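Local coordinates for protein putative hydrolase (Campylobacter jejuni, PDB 3D6L) that probably hydrolyses long-chain fatty acyl-CoA thioesters, as a hexameric hot dog fold thioesterase, at residues L9-M14 with G26-S31. Numbering follows the deposited sequence.
Sequences LKIVAM and GGWILS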
# COMPACT_ATOMS: atom_id res chain seq x y z
N LEU A 9 -5.46 17.11 -10.14
CA LEU A 9 -4.51 16.10 -9.69
C LEU A 9 -3.51 15.80 -10.79
O LEU A 9 -3.85 15.86 -11.97
CB LEU A 9 -5.22 14.81 -9.28
CG LEU A 9 -5.28 14.40 -7.81
CD1 LEU A 9 -5.76 15.52 -6.91
CD2 LEU A 9 -6.17 13.17 -7.64
N LYS A 10 -2.29 15.46 -10.38
CA LYS A 10 -1.22 15.06 -11.27
C LYS A 10 -0.33 14.05 -10.52
O LYS A 10 0.33 14.38 -9.53
CB LYS A 10 -0.44 16.30 -11.73
CG LYS A 10 0.40 16.12 -12.98
CD LYS A 10 0.52 17.46 -13.73
CE LYS A 10 1.91 17.69 -14.35
NZ LYS A 10 2.17 16.94 -15.62
N ILE A 11 -0.35 12.80 -10.98
CA ILE A 11 0.31 11.69 -10.29
C ILE A 11 1.07 10.90 -11.32
O ILE A 11 0.71 10.90 -12.49
CB ILE A 11 -0.70 10.66 -9.69
CG1 ILE A 11 -2.14 11.14 -9.78
CG2 ILE A 11 -0.33 10.28 -8.28
CD1 ILE A 11 -2.82 10.69 -11.04
N VAL A 12 2.11 10.20 -10.88
CA VAL A 12 2.77 9.19 -11.71
C VAL A 12 2.10 7.83 -11.47
O VAL A 12 1.82 7.47 -10.32
CB VAL A 12 4.27 9.09 -11.40
CG1 VAL A 12 4.96 8.20 -12.42
CG2 VAL A 12 4.91 10.48 -11.38
N ALA A 13 1.85 7.08 -12.53
CA ALA A 13 1.35 5.71 -12.38
C ALA A 13 2.51 4.78 -12.06
O ALA A 13 3.43 4.62 -12.86
CB ALA A 13 0.62 5.26 -13.63
N MET A 14 2.48 4.17 -10.88
CA MET A 14 3.58 3.34 -10.40
C MET A 14 3.34 1.84 -10.66
O MET A 14 2.19 1.41 -10.81
CB MET A 14 3.83 3.62 -8.92
CG MET A 14 4.27 5.06 -8.64
SD MET A 14 5.90 5.50 -9.31
CE MET A 14 7.00 4.69 -8.14
N GLY A 26 -7.84 -0.00 -13.35
CA GLY A 26 -8.94 0.95 -13.52
C GLY A 26 -9.42 1.56 -12.22
O GLY A 26 -9.75 2.74 -12.18
N GLY A 27 -9.45 0.76 -11.16
CA GLY A 27 -9.81 1.23 -9.81
C GLY A 27 -8.88 2.30 -9.23
O GLY A 27 -9.33 3.19 -8.49
N TRP A 28 -7.59 2.20 -9.54
CA TRP A 28 -6.63 3.25 -9.21
C TRP A 28 -6.99 4.54 -9.96
O TRP A 28 -6.95 5.62 -9.38
CB TRP A 28 -5.20 2.81 -9.54
CG TRP A 28 -4.14 3.86 -9.27
CD1 TRP A 28 -3.46 4.06 -8.10
CD2 TRP A 28 -3.63 4.84 -10.20
NE1 TRP A 28 -2.57 5.11 -8.23
CE2 TRP A 28 -2.65 5.60 -9.51
CE3 TRP A 28 -3.90 5.15 -11.54
CZ2 TRP A 28 -1.95 6.65 -10.12
CZ3 TRP A 28 -3.21 6.19 -12.14
CH2 TRP A 28 -2.24 6.93 -11.43
N ILE A 29 -7.36 4.43 -11.24
CA ILE A 29 -7.74 5.62 -12.02
C ILE A 29 -8.99 6.27 -11.43
O ILE A 29 -9.03 7.48 -11.21
CB ILE A 29 -8.01 5.33 -13.52
CG1 ILE A 29 -6.86 4.54 -14.14
CG2 ILE A 29 -8.18 6.65 -14.26
CD1 ILE A 29 -7.18 4.04 -15.55
N LEU A 30 -9.99 5.44 -11.18
CA LEU A 30 -11.24 5.89 -10.58
C LEU A 30 -11.05 6.58 -9.23
O LEU A 30 -11.84 7.45 -8.87
CB LEU A 30 -12.19 4.69 -10.45
CG LEU A 30 -13.36 4.60 -11.44
CD1 LEU A 30 -13.07 5.29 -12.75
CD2 LEU A 30 -13.69 3.15 -11.70
N SER A 31 -10.01 6.19 -8.49
CA SER A 31 -9.63 6.84 -7.23
C SER A 31 -9.16 8.27 -7.51
O SER A 31 -9.60 9.21 -6.83
CB SER A 31 -8.50 6.08 -6.53
OG SER A 31 -8.86 4.73 -6.30
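Trp28 reaches across from the first turn of helix 26-42 and sets the six-membered half of its indole against Ile11, Val12 and Ala13, where strand 9-12 runs out into a loop. With CG anti to the backbone N (chi1 178°), the indole is carried out across the gap, and CZ2 and CH2 make the closest approaches. Ile11 comes from the opposite direction, its CD1 lying 3.8 Å from Trp28 CH2. On the same ring carbon, Ala13 CB packs at 4.0 Å and Ala13 CA at 3.9 Å, while Val12 contributes its backbone, with O 3.9 Å from Trp28 CZ2. Trp28 supplies the largest share of the 159 Å² buried, and its indole spans most of the 8.9 Å between Ala13 CA and Trp28 CA. Within the helix, Gly27 O accepts two bonds, from Ser31 N and from Ser31 OG; the latter is 2.7 Å long and meets the C=O at 145°. Leu9 and Ile11 continue the packing along the helix through Gln32, and Leu9 also touches Leu35 and Ile39. Strand 9-12 pairs with strand 68-78. In the hot dog fold an antiparallel sheet wraps round a long central helix, here 26-42, and Trp28 joins the start of that helix to the strand at the edge of this chain's sheet, where a second subunit continues the pairing through Lys10.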